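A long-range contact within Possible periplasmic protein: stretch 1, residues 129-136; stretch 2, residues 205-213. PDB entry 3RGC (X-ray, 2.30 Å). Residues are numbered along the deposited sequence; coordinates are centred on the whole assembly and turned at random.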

# COMPACT_ATOMS: atom_id res chain seq x y z
N LYS B 129 8.74 -12.08 -15.86
CA LYS B 129 7.69 -11.17 -15.43
C LYS B 129 7.64 -11.06 -13.92
O LYS B 129 6.78 -10.37 -13.36
CB LYS B 129 6.34 -11.67 -15.95
CG LYS B 129 6.34 -12.07 -17.41
CD LYS B 129 4.93 -12.47 -17.83
CE LYS B 129 4.80 -12.59 -19.34
NZ LYS B 129 3.38 -12.77 -19.78
N PHE B 130 8.57 -11.73 -13.24
CA PHE B 130 8.54 -11.78 -11.79
C PHE B 130 9.92 -11.53 -11.17
O PHE B 130 10.25 -12.05 -10.10
CB PHE B 130 7.95 -13.12 -11.33
CG PHE B 130 6.60 -13.42 -11.94
CD1 PHE B 130 5.43 -12.97 -11.34
CD2 PHE B 130 6.50 -14.14 -13.13
CE1 PHE B 130 4.19 -13.24 -11.91
CE2 PHE B 130 5.26 -14.41 -13.70
CZ PHE B 130 4.11 -13.96 -13.09
N THR B 131 10.72 -10.73 -11.86
CA THR B 131 12.07 -10.42 -11.41
C THR B 131 12.02 -9.41 -10.26
O THR B 131 11.40 -8.35 -10.37
CB THR B 131 12.93 -9.85 -12.56
N PHE B 132 12.67 -9.76 -9.15
CA PHE B 132 12.79 -8.85 -8.01
C PHE B 132 14.22 -8.34 -7.88
O PHE B 132 15.18 -9.09 -8.08
CB PHE B 132 12.36 -9.54 -6.70
N TYR B 133 14.36 -7.07 -7.54
CA TYR B 133 15.67 -6.47 -7.31
C TYR B 133 16.25 -6.89 -5.95
O TYR B 133 15.51 -7.10 -4.99
CB TYR B 133 15.56 -4.96 -7.40
CG TYR B 133 15.15 -4.46 -8.76
CD1 TYR B 133 16.10 -4.22 -9.75
CD2 TYR B 133 13.82 -4.22 -9.07
CE1 TYR B 133 15.73 -3.75 -10.99
CE2 TYR B 133 13.43 -3.76 -10.31
CZ TYR B 133 14.40 -3.53 -11.27
OH TYR B 133 14.03 -3.06 -12.52
N THR B 134 17.57 -7.00 -5.87
CA THR B 134 18.25 -7.43 -4.65
C THR B 134 18.64 -6.23 -3.78
O THR B 134 18.82 -6.34 -2.57
CB THR B 134 19.53 -8.23 -4.96
OG1 THR B 134 19.24 -9.24 -5.94
CG2 THR B 134 20.09 -8.88 -3.71
N GLN B 135 18.78 -5.07 -4.43
CA GLN B 135 19.14 -3.84 -3.74
C GLN B 135 18.17 -2.74 -4.14
O GLN B 135 18.04 -2.39 -5.32
CB GLN B 135 20.58 -3.45 -4.06
N ILE B 136 17.49 -2.19 -3.15
CA ILE B 136 16.53 -1.13 -3.38
C ILE B 136 16.79 -0.02 -2.37
O ILE B 136 16.87 -0.28 -1.17
CB ILE B 136 15.05 -1.61 -3.22
CG1 ILE B 136 14.78 -2.87 -4.06
CG2 ILE B 136 14.07 -0.51 -3.61
CD1 ILE B 136 13.31 -3.31 -4.03
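Stretch 2, residues 205-213: SKDGTQTPE

Stretch 2 runs against stretch 1 in the opposite sense. The end-to-end directions, taken from Phe130 to Ile136 and from Ser205 to Pro212, are 144° apart. Ser205 to Asp207 form a short strand, and the rest of stretch 2 is loop or turn. It pairs with the strand that begins at Gln135 and continues past Ile136. Together the two stretches bury 564 Å² of surface.

The pairing is antiparallel. Gln135 and Asp207 form the hydrogen-bonded pair, with their CA atoms 5.2 Å apart. Both backbone donors and both backbone acceptors of this pair are used. Asp207 N donates to Gln135 O at 2.9 Å, with an angle of 164° at the hydrogen. Gln135 N donates to Asp207 O at 3.0 Å and 157°. The position of Asp207 O is less certain than the rest, because the model places it too close to a neighbour. Ile136 and Lys206 form the next pair, which is not hydrogen-bonded; their CA atoms are 4.7 Å apart. Ser205 O receives a CA-H...O contact from Ile136, with Ile136 CA 3.6 Å from Ser205 O. The side chains alternate as in any strand: those of Gln135 and Asp207 share one face of the sheet, and those of Ile136 and Lys206 share the other.

Beyond Asp207 the regular ladder ends. Gly208 has phi/psi of 118°/161°. A CB here would be jammed against the carbonyl of Asp207, so these backbone angles call for glycine. It would also point toward stretch 1 and clash with Thr134 N and Gln135 N. The missing side chain lets the backbones come close: Thr134 CA and Gly208 CA are 3.8 Å apart.

Thr134 directs its CB toward stretch 2, and its hydroxyl oxygen serves as an acceptor there. Thr209 N donates to Thr134 OG1 at 2.7 Å. The bond is weak, since the angle at the hydrogen is only 124°. Thr209 OG1 also donates to Thr134 OG1, weakly, at 3.2 Å. One side-chain oxygen of stretch 1 thus takes both a backbone and a side-chain donor from Thr209.

Gln210 has a positive phi of 66°. One more backbone bond follows at Thr211. Phe132 N donates to Thr211 O at 2.8 Å and 161°. The carbonyl of Phe132 is not satisfied in the same way by stretch 2. Thr211 N lies 2.9 Å from Phe132 O, but the angle is too poor for a hydrogen bond.

The Tyr133 ring packs against the strand residues. Lys206 CB lies over one face of the ring, 3.7 Å from the centroid and 8° off the ring normal, a CH-pi contact. Asp207 O and Gly208 N lie at the ring edge, near its plane. The Lys206 side chain is not modelled beyond CB, so its amino group cannot be assigned a partner. The Gln135 side chain likewise ends at CB in the model, so its side-chain amide is absent.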

# COMPACT_ATOMS: atom_id res chain seq x y z
N SER B 205 15.79 4.16 -6.22
CA SER B 205 16.63 3.35 -7.10
C SER B 205 16.36 1.87 -6.93
O SER B 205 16.05 1.41 -5.84
CB SER B 205 18.10 3.61 -6.82
OG SER B 205 18.85 2.41 -7.01
N LYS B 206 16.52 1.12 -8.02
CA LYS B 206 16.32 -0.32 -7.97
C LYS B 206 17.39 -1.05 -8.81
O LYS B 206 17.47 -0.88 -10.03
CB LYS B 206 14.90 -0.69 -8.42
N ASP B 207 18.21 -1.83 -8.12
CA ASP B 207 19.23 -2.66 -8.76
C ASP B 207 19.15 -4.01 -8.08
O ASP B 207 18.29 -4.23 -7.24
CB ASP B 207 20.63 -2.08 -8.56
CG ASP B 207 20.80 -0.69 -9.16
OD1 ASP B 207 20.93 -0.57 -10.40
OD2 ASP B 207 20.82 0.29 -8.38
N GLY B 208 20.07 -4.91 -8.41
CA GLY B 208 20.06 -6.22 -7.80
C GLY B 208 19.84 -7.32 -8.81
O GLY B 208 19.35 -7.08 -9.92
N THR B 209 20.21 -8.54 -8.41
CA THR B 209 20.21 -9.71 -9.29
C THR B 209 18.95 -9.84 -10.15
O THR B 209 18.95 -10.56 -11.14
CB THR B 209 20.40 -11.01 -8.47
OG1 THR B 209 21.48 -10.84 -7.55
CG2 THR B 209 20.68 -12.19 -9.38
N GLN B 210 17.90 -9.12 -9.77
CA GLN B 210 16.61 -9.27 -10.43
C GLN B 210 16.11 -10.68 -10.13
O GLN B 210 15.20 -11.19 -10.77
CB GLN B 210 16.75 -9.04 -11.94
CG GLN B 210 17.43 -7.73 -12.32
N THR B 211 16.73 -11.28 -9.11
CA THR B 211 16.43 -12.64 -8.68
C THR B 211 14.93 -12.96 -8.73
O THR B 211 14.09 -12.09 -8.49
CB THR B 211 16.96 -12.88 -7.24
OG1 THR B 211 18.38 -12.72 -7.23
CG2 THR B 211 16.62 -14.27 -6.75
N PRO B 212 14.58 -14.22 -9.06
CA PRO B 212 13.21 -14.72 -8.99
C PRO B 212 13.05 -15.73 -7.85
O PRO B 212 14.07 -16.20 -7.32
CB PRO B 212 13.04 -15.43 -10.33
CG PRO B 212 14.49 -15.81 -10.76
CD PRO B 212 15.45 -15.17 -9.78
N GLU B 213 11.81 -16.03 -7.46
CA GLU B 213 11.54 -17.10 -6.49
C GLU B 213 10.04 -17.42 -6.34
O GLU B 213 9.24 -16.53 -6.01
CB GLU B 213 12.11 -16.74 -5.12